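Local coordinates for protein cellulase IBT99 (Metagenomes, PDB 6WBT) that probably hydrolyses 6-phospho-alpha-glucosides, as a family 4 glycoside hydrolase that uses NAD and a manganese ion in its active site, at residues I167-C171 / L341-P345; I350-S354 / K383-E387; R297-A301 / Q314-V318; A399-Y405 / W439-K443. The contacts are given in a common frame with arbitrary orientation. Numbering follows the deposited sequence.

Contact 1 of 4, residues I167-C171 / L341-P345; sequences IINIC and LVIVP. With MN (manganese (II) ion), chain E; NAD (nicotinamide-adenine-dinucleotide), chain G.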
loop_
_atom_site.group_PDB
_atom_site.type_symbol
_atom_site.label_atom_id
_atom_site.label_comp_id
_atom_site.label_asym_id
_atom_site.label_seq_id
_atom_site.Cartn_x
_atom_site.Cartn_y
_atom_site.Cartn_z
ATOM N N ILE A 167 -16.941 -9.630 -19.160
ATOM C CA ILE A 167 -17.877 -8.516 -19.178
ATOM C C ILE A 167 -17.093 -7.211 -19.150
ATOM O O ILE A 167 -16.018 -7.121 -18.548
ATOM C CB ILE A 167 -18.871 -8.595 -17.994
ATOM C CG1 ILE A 167 -19.926 -7.489 -18.079
ATOM C CG2 ILE A 167 -18.132 -8.541 -16.662
ATOM C CD1 ILE A 167 -20.917 -7.503 -16.935
ATOM N N ILE A 168 -17.630 -6.199 -19.827
ATOM C CA ILE A 168 -17.054 -4.859 -19.836
ATOM C C ILE A 168 -18.179 -3.861 -19.596
ATOM O O ILE A 168 -19.117 -3.768 -20.399
ATOM C CB ILE A 168 -16.314 -4.551 -21.150
ATOM C CG1 ILE A 168 -16.062 -3.046 -21.284
ATOM C CG2 ILE A 168 -17.074 -5.105 -22.351
ATOM C CD1 ILE A 168 -15.295 -2.665 -22.529
ATOM N N ASN A 169 -18.092 -3.124 -18.494
ATOM C CA ASN A 169 -19.101 -2.145 -18.115
ATOM C C ASN A 169 -18.675 -0.764 -18.595
ATOM O O ASN A 169 -17.560 -0.317 -18.302
ATOM C CB ASN A 169 -19.310 -2.143 -16.601
ATOM C CG ASN A 169 -19.600 -3.528 -16.052
ATOM O OD1 ASN A 169 -20.750 -3.965 -16.017
ATOM N ND2 ASN A 169 -18.555 -4.225 -15.621
ATOM N N ILE A 170 -19.562 -0.092 -19.326
ATOM C CA ILE A 170 -19.273 1.199 -19.931
ATOM C C ILE A 170 -20.390 2.177 -19.576
ATOM O O ILE A 170 -21.371 1.825 -18.922
ATOM C CB ILE A 170 -19.099 1.100 -21.461
ATOM C CG1 ILE A 170 -20.361 0.522 -22.104
ATOM C CG2 ILE A 170 -17.880 0.258 -21.808
ATOM C CD1 ILE A 170 -20.313 0.485 -23.616
ATOM N N CYS A 171 -20.226 3.419 -20.027
ATOM C CA CYS A 171 -21.195 4.477 -19.782
ATOM C C CYS A 171 -21.023 5.547 -20.850
ATOM O O CYS A 171 -19.906 5.816 -21.298
ATOM C CB CYS A 171 -21.018 5.086 -18.386
ATOM S SG CYS A 171 -22.056 6.526 -18.055
ATOM N N LEU A 341 -13.345 5.142 -22.104
ATOM C CA LEU A 341 -13.486 5.285 -20.656
ATOM C C LEU A 341 -14.409 4.176 -20.166
ATOM O O LEU A 341 -15.633 4.280 -20.268
ATOM C CB LEU A 341 -14.030 6.664 -20.298
ATOM C CG LEU A 341 -13.322 7.881 -20.897
ATOM C CD1 LEU A 341 -13.976 9.167 -20.416
ATOM C CD2 LEU A 341 -11.841 7.874 -20.561
ATOM N N VAL A 342 -13.822 3.108 -19.632
ATOM C CA VAL A 342 -14.571 1.947 -19.178
ATOM C C VAL A 342 -14.391 1.800 -17.671
ATOM O O VAL A 342 -13.574 2.478 -17.047
ATOM C CB VAL A 342 -14.148 0.658 -19.906
ATOM C CG1 VAL A 342 -14.214 0.853 -21.413
ATOM C CG2 VAL A 342 -12.756 0.256 -19.477
ATOM N N ILE A 343 -15.171 0.892 -17.094
ATOM C CA ILE A 343 -15.168 0.637 -15.659
ATOM C C ILE A 343 -14.400 -0.655 -15.420
ATOM O O ILE A 343 -14.827 -1.734 -15.849
ATOM C CB ILE A 343 -16.594 0.551 -15.102
ATOM C CG1 ILE A 343 -17.398 1.782 -15.525
ATOM C CG2 ILE A 343 -16.567 0.420 -13.587
ATOM C CD1 ILE A 343 -18.851 1.724 -15.131
ATOM N N VAL A 344 -13.268 -0.553 -14.733
ATOM C CA VAL A 344 -12.403 -1.706 -14.489
ATOM C C VAL A 344 -12.112 -1.786 -12.998
ATOM O O VAL A 344 -12.218 -0.785 -12.271
ATOM C CB VAL A 344 -11.089 -1.616 -15.299
ATOM C CG1 VAL A 344 -11.373 -1.718 -16.787
ATOM C CG2 VAL A 344 -10.360 -0.322 -14.976
ATOM N N PRO A 345 -11.755 -2.973 -12.505
ATOM C CA PRO A 345 -11.250 -3.072 -11.129
ATOM C C PRO A 345 -9.937 -2.315 -10.997
ATOM O O PRO A 345 -9.057 -2.419 -11.855
ATOM C CB PRO A 345 -11.059 -4.579 -10.923
ATOM C CG PRO A 345 -11.918 -5.222 -11.964
ATOM C CD PRO A 345 -11.905 -4.295 -13.135
HETATM MN MN MN E . -24.291 6.214 -17.173
HETATM P PA NAD G . -36.947 0.446 -20.394
HETATM O O1A NAD G . -37.618 0.308 -19.068
HETATM O O2A NAD G . -37.640 1.241 -21.451
HETATM O O5B NAD G . -36.610 -1.019 -20.960
HETATM C C5B NAD G . -35.826 -1.936 -20.147
HETATM C C4B NAD G . -36.078 -3.350 -20.610
HETATM O O4B NAD G . -35.347 -4.280 -19.766
HETATM C C3B NAD G . -37.541 -3.823 -20.573
HETATM O O3B NAD G . -37.877 -4.433 -21.813
HETATM C C2B NAD G . -37.537 -4.866 -19.450
HETATM O O2B NAD G . -38.569 -5.824 -19.547
HETATM C C1B NAD G . -36.137 -5.435 -19.621
HETATM N N9A NAD G . -35.660 -6.208 -18.480
HETATM C C8A NAD G . -35.905 -5.952 -17.154
HETATM N N7A NAD G . -35.355 -6.822 -16.344
HETATM C C5A NAD G . -34.713 -7.717 -17.186
HETATM C C6A NAD G . -33.950 -8.873 -16.932
HETATM N N6A NAD G . -33.700 -9.340 -15.712
HETATM N N1A NAD G . -33.454 -9.542 -18.000
HETATM C C2A NAD G . -33.711 -9.068 -19.226
HETATM N N3A NAD G . -34.412 -7.995 -19.583
HETATM C C4A NAD G . -34.895 -7.352 -18.507
HETATM O O3 NAD G . -35.482 1.059 -20.174
HETATM P PN NAD G . -34.656 2.194 -20.951
HETATM O O1N NAD G . -34.641 1.871 -22.408
HETATM O O2N NAD G . -35.155 3.534 -20.523
HETATM O O5D NAD G . -33.195 1.951 -20.339
HETATM C C5D NAD G . -32.641 0.615 -20.425
HETATM C C4D NAD G . -31.400 0.537 -19.571
HETATM O O4D NAD G . -30.348 1.307 -20.194
HETATM C C3D NAD G . -31.529 1.110 -18.152
HETATM O O3D NAD G . -30.927 0.222 -17.220
HETATM C C2D NAD G . -30.727 2.409 -18.282
HETATM O O2D NAD G . -30.292 2.963 -17.051
HETATM C C1D NAD G . -29.588 1.936 -19.175
HETATM N N1N NAD G . -28.824 3.067 -19.772
HETATM C C2N NAD G . -27.568 3.359 -19.310
HETATM C C3N NAD G . -26.852 4.424 -19.834
HETATM C C7N NAD G . -25.453 4.656 -19.321
HETATM O O7N NAD G . -25.033 5.804 -19.210
HETATM N N7N NAD G . -24.716 3.590 -19.041
HETATM C C4N NAD G . -27.439 5.216 -20.815
HETATM C C5N NAD G . -28.689 4.891 -21.296
HETATM C C6N NAD G . -29.363 3.813 -20.765
#
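Two antiparallel strands meet here at an unusually open angle, 127° between their N-to-C directions, so they touch only briefly, with a closest axis approach of 4.9 Å. One clear hydrogen bond joins them, from Ile343 N to Asn169 O (2.9 Å, 155°). Beside it Val342 CG1 packs against Ile168 CD1 at 3.8 Å and Ile170 CG2 at 3.7 Å, while Asn169 CB and Ile343 CB lie 4.1 Å apart. Past Ile170 the chain runs straight into the active site: Cys171 SG binds the manganese at 2.4 Å, as does the NAD carboxamide oxygen O7N at 2.2 Å, and His201 is a further ligand. The end of the strand thus brings a metal-binding cysteine up to the NAD carboxamide, consistent with the NAD- and manganese-dependent chemistry of family 4 glycoside hydrolases. In the mixed sheet, 167-170 lies between parallel strand 143-146, where Asn146 bonds the Asn169 side chain, and strand 338-345, which pairs onward with 358-366; helix 151-161 packs against Asn169 and Ile343.

Contact 2 of 4, residues I350-S354 / K383-E387; sequences IENLS and KGLIE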
loop_
_atom_site.group_PDB
_atom_site.type_symbol
_atom_site.label_atom_id
_atom_site.label_comp_id
_atom_site.label_asym_id
_atom_site.label_seq_id
_atom_site.Cartn_x
_atom_site.Cartn_y
_atom_site.Cartn_z
ATOM N N ILE A 350 -5.508 3.440 -9.834
ATOM C CA ILE A 350 -5.458 4.644 -9.014
ATOM C C ILE A 350 -4.906 4.221 -7.659
ATOM O O ILE A 350 -5.563 3.487 -6.913
ATOM C CB ILE A 350 -6.837 5.307 -8.886
ATOM C CG1 ILE A 350 -7.411 5.617 -10.271
ATOM C CG2 ILE A 350 -6.741 6.576 -8.053
ATOM C CD1 ILE A 350 -8.782 6.264 -10.239
ATOM N N GLU A 351 -3.694 4.685 -7.338
ATOM C CA GLU A 351 -2.945 4.110 -6.223
ATOM C C GLU A 351 -3.601 4.404 -4.879
ATOM O O GLU A 351 -3.592 3.553 -3.983
ATOM C CB GLU A 351 -1.506 4.625 -6.233
ATOM C CG GLU A 351 -0.453 3.526 -6.186
ATOM C CD GLU A 351 0.902 4.031 -5.727
ATOM O OE1 GLU A 351 1.361 3.611 -4.642
ATOM O OE2 GLU A 351 1.504 4.854 -6.445
ATOM N N ASN A 352 -4.169 5.600 -4.712
ATOM C CA ASN A 352 -4.733 5.982 -3.420
ATOM C C ASN A 352 -6.019 5.240 -3.082
ATOM O O ASN A 352 -6.544 5.433 -1.981
ATOM C CB ASN A 352 -4.999 7.487 -3.377
ATOM C CG ASN A 352 -4.221 8.247 -4.426
ATOM O OD1 ASN A 352 -4.587 8.249 -5.600
ATOM N ND2 ASN A 352 -3.149 8.908 -4.007
ATOM N N LEU A 353 -6.539 4.407 -3.979
ATOM C CA LEU A 353 -7.817 3.745 -3.776
ATOM C C LEU A 353 -7.627 2.251 -3.551
ATOM O O LEU A 353 -6.581 1.675 -3.866
ATOM C CB LEU A 353 -8.746 3.984 -4.969
ATOM C CG LEU A 353 -9.094 5.451 -5.223
ATOM C CD1 LEU A 353 -9.957 5.588 -6.463
ATOM C CD2 LEU A 353 -9.789 6.050 -4.009
ATOM N N SER A 354 -8.666 1.629 -2.999
ATOM C CA SER A 354 -8.635 0.204 -2.709
ATOM C C SER A 354 -8.601 -0.608 -4.003
ATOM O O SER A 354 -8.871 -0.103 -5.095
ATOM C CB SER A 354 -9.845 -0.194 -1.864
ATOM O OG SER A 354 -9.851 0.501 -0.628
ATOM N N LYS A 383 -9.765 12.075 -3.664
ATOM C CA LYS A 383 -9.670 10.787 -2.985
ATOM C C LYS A 383 -10.773 10.641 -1.943
ATOM O O LYS A 383 -11.463 9.617 -1.896
ATOM C CB LYS A 383 -8.295 10.634 -2.337
ATOM C CG LYS A 383 -8.188 9.457 -1.379
ATOM C CD LYS A 383 -6.864 9.472 -0.630
ATOM C CE LYS A 383 -6.819 8.399 0.449
ATOM N NZ LYS A 383 -6.952 7.028 -0.114
ATOM N N GLY A 384 -10.955 11.663 -1.103
ATOM C CA GLY A 384 -11.949 11.579 -0.047
ATOM C C GLY A 384 -13.368 11.454 -0.564
ATOM O O GLY A 384 -14.205 10.796 0.061
ATOM N N LEU A 385 -13.661 12.079 -1.707
ATOM C CA LEU A 385 -14.988 11.949 -2.300
ATOM C C LEU A 385 -15.214 10.544 -2.842
ATOM O O LEU A 385 -16.300 9.976 -2.676
ATOM C CB LEU A 385 -15.172 12.990 -3.405
ATOM C CG LEU A 385 -15.399 14.434 -2.956
ATOM C CD1 LEU A 385 -15.389 15.373 -4.150
ATOM C CD2 LEU A 385 -16.710 14.551 -2.195
ATOM N N ILE A 386 -14.202 9.967 -3.494
ATOM C CA ILE A 386 -14.342 8.617 -4.028
ATOM C C ILE A 386 -14.329 7.587 -2.904
ATOM O O ILE A 386 -15.030 6.570 -2.979
ATOM C CB ILE A 386 -13.242 8.342 -5.071
ATOM C CG1 ILE A 386 -13.389 9.293 -6.260
ATOM C CG2 ILE A 386 -13.293 6.899 -5.549
ATOM C CD1 ILE A 386 -12.293 9.155 -7.294
ATOM N N GLU A 387 -13.552 7.831 -1.844
ATOM C CA GLU A 387 -13.511 6.894 -0.725
ATOM C C GLU A 387 -14.874 6.767 -0.056
ATOM O O GLU A 387 -15.257 5.677 0.387
ATOM C CB GLU A 387 -12.457 7.329 0.295
ATOM C CG GLU A 387 -11.015 7.075 -0.126
ATOM C CD GLU A 387 -10.621 5.611 -0.056
ATOM O OE1 GLU A 387 -11.443 4.786 0.393
ATOM O OE2 GLU A 387 -9.480 5.286 -0.449
HETATM O O HOH W 1 -8.063 3.252 0.062
HETATM O O HOH W 2 -11.476 2.699 -2.098
#
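Ile350 opens a type I beta turn that closes at Leu353, whose N donates to Ile350 O (3.2 Å). The turn brings the next residues up to helix 380-402. Asn352 directs its CA-to-CB bond toward the helix, and its carbonyl O sits 2.5 Å from Lys383 NZ and 3.3 Å from Glu387 OE2, the latter a pair of acceptors brought close around the lysine. Its side-chain OD1 is held instead by the backbone N of Ile378. Lys383 and Glu387, one helical turn apart, form a salt bridge, NZ to OE2 at 3.1 Å, so the carbonyl lies beside an already paired charge. Leu353 makes the apolar part of the contact: CD1 meets Ile386 CG2 at 3.7 Å, and CD2 lies 3.7 Å from Glu387 OE2. At Ser354 water takes over. One molecule accepts from Ser354 N (3.1 Å) and donates to Glu387 OE1 (3.2 Å); another donates to Glu387 OE2 at 2.5 Å. Lys383 and Glu387 of the third subunit pack close by, with long, weak ion pairs across the interface. This is a turn between two strands docked on a helix face at a subunit interface, in the C-terminal domain of a family 4 glycoside hydrolase.

Contact 3 of 4, residues R297-A301 / Q314-V318; sequences RIFKA and QQFYV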
loop_
_atom_site.group_PDB
_atom_site.type_symbol
_atom_site.label_atom_id
_atom_site.label_comp_id
_atom_site.label_asym_id
_atom_site.label_seq_id
_atom_site.Cartn_x
_atom_site.Cartn_y
_atom_site.Cartn_z
ATOM N N ARG A 297 -43.428 7.805 -27.038
ATOM C CA ARG A 297 -43.192 7.913 -28.471
ATOM C C ARG A 297 -42.658 6.631 -29.096
ATOM O O ARG A 297 -42.546 6.567 -30.326
ATOM C CB ARG A 297 -42.219 9.059 -28.764
ATOM C CG ARG A 297 -42.768 10.441 -28.456
ATOM C CD ARG A 297 -41.833 11.525 -28.967
ATOM N NE ARG A 297 -40.481 11.379 -28.437
ATOM C CZ ARG A 297 -40.053 11.949 -27.316
ATOM N NH1 ARG A 297 -40.872 12.706 -26.600
ATOM N NH2 ARG A 297 -38.805 11.761 -26.909
ATOM N N ILE A 298 -42.325 5.615 -28.301
ATOM C CA ILE A 298 -41.792 4.378 -28.860
ATOM C C ILE A 298 -42.895 3.328 -28.908
ATOM O O ILE A 298 -42.851 2.403 -29.727
ATOM C CB ILE A 298 -40.567 3.881 -28.070
ATOM C CG1 ILE A 298 -39.793 2.851 -28.895
ATOM C CG2 ILE A 298 -40.981 3.288 -26.730
ATOM C CD1 ILE A 298 -38.334 2.752 -28.540
ATOM N N PHE A 299 -43.897 3.463 -28.042
ATOM C CA PHE A 299 -45.079 2.618 -28.129
ATOM C C PHE A 299 -46.144 3.208 -29.041
ATOM O O PHE A 299 -47.031 2.477 -29.496
ATOM C CB PHE A 299 -45.661 2.369 -26.734
ATOM C CG PHE A 299 -44.792 1.502 -25.867
ATOM C CD1 PHE A 299 -43.888 0.620 -26.436
ATOM C CD2 PHE A 299 -44.875 1.570 -24.487
ATOM C CE1 PHE A 299 -43.084 -0.180 -25.646
ATOM C CE2 PHE A 299 -44.074 0.772 -23.690
ATOM C CZ PHE A 299 -43.177 -0.104 -24.271
ATOM N N LYS A 300 -46.070 4.513 -29.314
ATOM C CA LYS A 300 -46.900 5.107 -30.356
ATOM C C LYS A 300 -46.455 4.639 -31.735
ATOM O O LYS A 300 -47.290 4.324 -32.591
ATOM C CB LYS A 300 -46.846 6.634 -30.248
ATOM C CG LYS A 300 -47.356 7.404 -31.463
ATOM C CD LYS A 300 -46.220 7.791 -32.408
ATOM C CE LYS A 300 -45.020 8.328 -31.649
ATOM N NZ LYS A 300 -43.814 8.412 -32.520
ATOM N N ALA A 301 -45.140 4.590 -31.968
ATOM C CA ALA A 301 -44.631 4.131 -33.255
ATOM C C ALA A 301 -44.942 2.659 -33.490
ATOM O O ALA A 301 -45.084 2.233 -34.642
ATOM C CB ALA A 301 -43.125 4.378 -33.343
ATOM N N GLN A 314 -36.074 8.201 -37.487
ATOM C CA GLN A 314 -34.980 9.029 -36.995
ATOM C C GLN A 314 -35.230 9.556 -35.589
ATOM O O GLN A 314 -34.346 10.216 -35.031
ATOM C CB GLN A 314 -34.720 10.202 -37.944
ATOM C CG GLN A 314 -35.665 11.378 -37.766
ATOM C CD GLN A 314 -35.224 12.600 -38.550
ATOM O OE1 GLN A 314 -35.793 12.922 -39.592
ATOM N NE2 GLN A 314 -34.206 13.289 -38.047
ATOM N N GLN A 315 -36.408 9.295 -35.014
ATOM C CA GLN A 315 -36.656 9.651 -33.620
ATOM C C GLN A 315 -35.625 9.007 -32.702
ATOM O O GLN A 315 -35.083 9.657 -31.800
ATOM C CB GLN A 315 -38.063 9.220 -33.206
ATOM C CG GLN A 315 -39.191 10.114 -33.684
ATOM C CD GLN A 315 -40.542 9.648 -33.172
ATOM O OE1 GLN A 315 -41.047 8.602 -33.582
ATOM N NE2 GLN A 315 -41.127 10.415 -32.258
ATOM N N PHE A 316 -35.341 7.727 -32.923
ATOM C CA PHE A 316 -34.503 6.941 -32.031
ATOM C C PHE A 316 -33.050 6.869 -32.484
ATOM O O PHE A 316 -32.254 6.173 -31.847
ATOM C CB PHE A 316 -35.078 5.527 -31.897
ATOM C CG PHE A 316 -36.579 5.476 -31.986
ATOM C CD1 PHE A 316 -37.365 5.892 -30.924
ATOM C CD2 PHE A 316 -37.203 5.018 -33.135
ATOM C CE1 PHE A 316 -38.745 5.849 -31.005
ATOM C CE2 PHE A 316 -38.582 4.972 -33.222
ATOM C CZ PHE A 316 -39.354 5.388 -32.157
ATOM N N TYR A 317 -32.683 7.572 -33.556
ATOM C CA TYR A 317 -31.322 7.558 -34.077
ATOM C C TYR A 317 -30.483 8.714 -33.542
ATOM O O TYR A 317 -29.551 9.167 -34.214
ATOM C CB TYR A 317 -31.330 7.588 -35.607
ATOM C CG TYR A 317 -32.055 6.439 -36.281
ATOM C CD1 TYR A 317 -32.421 5.300 -35.575
ATOM C CD2 TYR A 317 -32.364 6.495 -37.635
ATOM C CE1 TYR A 317 -33.084 4.255 -36.195
ATOM C CE2 TYR A 317 -33.022 5.456 -38.264
ATOM C CZ TYR A 317 -33.379 4.339 -37.540
ATOM O OH TYR A 317 -34.035 3.304 -38.166
ATOM N N VAL A 318 -30.793 9.204 -32.344
ATOM C CA VAL A 318 -30.128 10.374 -31.785
ATOM C C VAL A 318 -29.246 9.947 -30.619
ATOM O O VAL A 318 -29.508 8.945 -29.944
ATOM C CB VAL A 318 -31.147 11.446 -31.345
ATOM C CG1 VAL A 318 -31.922 11.961 -32.548
ATOM C CG2 VAL A 318 -32.098 10.882 -30.299
#
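Phe316 and Gln315 bury the greatest areas here, 68 and 60 Å², and between them they divide the contact into an apolar and a polar half. Phe316 pushes its ring against helix 296-306. Its CE1 lies 3.8 Å from Ile298 CG1, and its CZ reaches Ala301 CB at 4.1 Å and the backbone Arg297 O at 3.9 Å. The carbonyl and the alanine methyl both meet the edge of the ring, so the phenyl group points end-on at the helix rather than lying flat on it. Ile52 of helix 43-60 and Pro18 of helix 17-25 touch both Phe316 and Ile298, extending the apolar cluster to the cofactor-binding half of the chain; the Ile298 side chain is about 7 Å from the bound NAD. Gln315 lies alongside, its amide group between Arg297 and Lys300. The aliphatic Arg297 CD is part of that neighbourhood, while Lys300 folds back over the helix so that NZ donates to Arg297 O at 3.1 Å. With a buried isoleucine and alanine against the ring and long polar chains at the margin, the chemistry implies a loop held to the helix by apolar packing at the ring together with polar side chains of about equal buried area. The polar groups at its border can remain partly solvated, and the lysine ammonium has a carbonyl partner within its own helix.

Contact 4 of 4, residues A399-Y405 / W439-K443; sequences AAIEHSY and WPELK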
loop_
_atom_site.group_PDB
_atom_site.type_symbol
_atom_site.label_atom_id
_atom_site.label_comp_id
_atom_site.label_asym_id
_atom_site.label_seq_id
_atom_site.Cartn_x
_atom_site.Cartn_y
_atom_site.Cartn_z
ATOM N N ALA A 399 -24.504 -5.878 1.421
ATOM C CA ALA A 399 -25.871 -6.073 1.890
ATOM C C ALA A 399 -26.630 -7.063 1.016
ATOM O O ALA A 399 -27.502 -7.785 1.513
ATOM C CB ALA A 399 -26.606 -4.733 1.937
ATOM N N ALA A 400 -26.315 -7.113 -0.280
ATOM C CA ALA A 400 -26.961 -8.068 -1.173
ATOM C C ALA A 400 -26.396 -9.473 -1.009
ATOM O O ALA A 400 -27.128 -10.455 -1.178
ATOM C CB ALA A 400 -26.816 -7.612 -2.625
ATOM N N ILE A 401 -25.110 -9.588 -0.682
ATOM C CA ILE A 401 -24.489 -10.900 -0.538
ATOM C C ILE A 401 -24.812 -11.503 0.821
ATOM O O ILE A 401 -25.239 -12.659 0.920
ATOM C CB ILE A 401 -22.968 -10.794 -0.758
ATOM C CG1 ILE A 401 -22.664 -10.321 -2.182
ATOM C CG2 ILE A 401 -22.292 -12.129 -0.473
ATOM C CD1 ILE A 401 -21.193 -10.079 -2.440
ATOM N N GLU A 402 -24.619 -10.729 1.886
ATOM C CA GLU A 402 -24.786 -11.214 3.248
ATOM C C GLU A 402 -26.212 -11.074 3.764
ATOM O O GLU A 402 -26.488 -11.502 4.890
ATOM C CB GLU A 402 -23.823 -10.472 4.180
ATOM C CG GLU A 402 -22.370 -10.564 3.742
ATOM C CD GLU A 402 -21.514 -9.459 4.323
ATOM O OE1 GLU A 402 -22.012 -8.715 5.194
ATOM O OE2 GLU A 402 -20.346 -9.328 3.903
ATOM N N HIS A 403 -27.116 -10.490 2.972
ATOM C CA HIS A 403 -28.519 -10.318 3.358
ATOM C C HIS A 403 -28.644 -9.559 4.676
ATOM O O HIS A 403 -29.508 -9.853 5.505
ATOM C CB HIS A 403 -29.240 -11.666 3.436
ATOM C CG HIS A 403 -29.263 -12.417 2.142
ATOM N ND1 HIS A 403 -30.330 -12.367 1.271
ATOM C CD2 HIS A 403 -28.348 -13.235 1.570
ATOM C CE1 HIS A 403 -30.071 -13.123 0.219
ATOM N NE2 HIS A 403 -28.875 -13.661 0.375
ATOM N N SER A 404 -27.776 -8.572 4.872
ATOM C CA SER A 404 -27.687 -7.839 6.128
ATOM C C SER A 404 -28.436 -6.517 6.004
ATOM O O SER A 404 -28.111 -5.692 5.144
ATOM C CB SER A 404 -26.227 -7.597 6.509
ATOM O OG SER A 404 -26.128 -6.797 7.674
ATOM N N TYR A 405 -29.437 -6.324 6.866
ATOM C CA TYR A 405 -30.146 -5.051 6.911
ATOM C C TYR A 405 -29.240 -3.926 7.393
ATOM O O TYR A 405 -29.380 -2.781 6.945
ATOM C CB TYR A 405 -31.376 -5.173 7.814
ATOM C CG TYR A 405 -32.099 -3.869 8.080
ATOM C CD1 TYR A 405 -31.791 -3.094 9.192
ATOM C CD2 TYR A 405 -33.098 -3.420 7.226
ATOM C CE1 TYR A 405 -32.448 -1.905 9.440
ATOM C CE2 TYR A 405 -33.764 -2.232 7.468
ATOM C CZ TYR A 405 -33.435 -1.479 8.575
ATOM O OH TYR A 405 -34.092 -0.296 8.821
ATOM N N TRP A 439 -35.933 -6.882 -4.364
ATOM C CA TRP A 439 -34.749 -6.838 -3.525
ATOM C C TRP A 439 -34.472 -8.193 -2.886
ATOM O O TRP A 439 -35.376 -9.017 -2.727
ATOM C CB TRP A 439 -34.917 -5.791 -2.430
ATOM C CG TRP A 439 -34.452 -4.424 -2.806
ATOM C CD1 TRP A 439 -34.342 -3.907 -4.063
ATOM C CD2 TRP A 439 -34.017 -3.396 -1.909
ATOM N NE1 TRP A 439 -33.873 -2.617 -4.004
ATOM C CE2 TRP A 439 -33.665 -2.280 -2.692
ATOM C CE3 TRP A 439 -33.895 -3.309 -0.519
ATOM C CZ2 TRP A 439 -33.199 -1.092 -2.132
ATOM C CZ3 TRP A 439 -33.432 -2.130 0.035
ATOM C CH2 TRP A 439 -33.090 -1.038 -0.770
ATOM N N PRO A 440 -33.220 -8.451 -2.515
ATOM C CA PRO A 440 -32.932 -9.611 -1.670
ATOM C C PRO A 440 -33.464 -9.397 -0.263
ATOM O O PRO A 440 -33.641 -8.265 0.196
ATOM C CB PRO A 440 -31.400 -9.692 -1.677
ATOM C CG PRO A 440 -30.966 -8.864 -2.849
ATOM C CD PRO A 440 -31.992 -7.786 -2.979
ATOM N N GLU A 441 -33.727 -10.504 0.424
ATOM C CA GLU A 441 -34.175 -10.432 1.806
ATOM C C GLU A 441 -33.068 -9.864 2.686
ATOM O O GLU A 441 -31.890 -10.193 2.519
ATOM C CB GLU A 441 -34.587 -11.816 2.306
ATOM C CG GLU A 441 -35.286 -11.807 3.654
ATOM C CD GLU A 441 -35.387 -13.190 4.264
ATOM O OE1 GLU A 441 -34.336 -13.848 4.421
ATOM O OE2 GLU A 441 -36.515 -13.623 4.580
ATOM N N LEU A 442 -33.450 -9.000 3.625
ATOM C CA LEU A 442 -32.500 -8.348 4.522
ATOM C C LEU A 442 -32.925 -8.609 5.960
ATOM O O LEU A 442 -33.945 -8.083 6.416
ATOM C CB LEU A 442 -32.417 -6.846 4.242
ATOM C CG LEU A 442 -31.907 -6.444 2.856
ATOM C CD1 LEU A 442 -31.793 -4.932 2.742
ATOM C CD2 LEU A 442 -30.573 -7.110 2.562
ATOM N N LYS A 443 -32.145 -9.418 6.671
ATOM C CA LYS A 443 -32.407 -9.697 8.078
ATOM C C LYS A 443 -31.532 -8.824 8.972
ATOM O O LYS A 443 -30.377 -8.549 8.648
ATOM C CB LYS A 443 -32.169 -11.175 8.392
ATOM C CG LYS A 443 -33.178 -12.121 7.760
ATOM C CD LYS A 443 -32.935 -13.555 8.206
ATOM C CE LYS A 443 -33.973 -14.501 7.626
ATOM N NZ LYS A 443 -35.353 -14.151 8.062
#
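This is a backbone-bonded contact in which the C-terminal tail of the chain lies along the junction between helix 380-402 and helix 405-414. The junction is sharp: His403 leaves the helix with positive phi (56°), and Ser404 then takes the N-cap position of the next helix, making a weak side-chain hydrogen bond to Lys407 N. The tail pairs with the backbone exposed by this break. Lys443 N donates to His403 O (2.9 Å, 154°), and Tyr405 N returns a bond to Lys443 O (3.0 Å, 175°), so the last residue bridges both sides of Ser404. A third bond comes from the imidazole, His403 ND1 to Glu441 O at 3.0 Å, and Leu442 CA adds a CA-H...O contact to His403 O at 3.5 Å. Leu442 has the largest buried area, 78 Å²; its CB faces Tyr405 CB at 4.1 Å, and its CD2 reaches Ala399 O at 3.3 Å. Farther up the tail, Pro440 CG rests 4.3 Å from Ala400 CB. Several helices close around this site. Helix 114-136 packs Met121 on Ala400 and Tyr125 on Pro440, with Tyr125 OH also bonding Ala400 O; helix 421-434 supplies Asp429 to Tyr405 OH, and Ala408 of helix 405-414 packs on Leu442.

How the contacts relate
Along the chain, contact 3 falls inside the long loop closed by contact 1, which joins a strand of the cofactor-binding part to one of the C-terminal part; contacts 2 and 4 follow in turn. Contact 1 is the most central, about 10 Å from the centre of the chain, and the others lie 20 to 24 Å out. Contacts 2 and 3 sit on opposite sides, their centres about 41 Å apart. Helix 380-402 links contact 2, near its start, with contact 4, at its end, centres about 26 Å apart. No two contacts touch. Of the four, contact 1 alone holds a metal ligand; contact 2 lies at a subunit interface, contact 3 packs a loop near the cofactor-binding half, and contact 4 fixes the chain terminus.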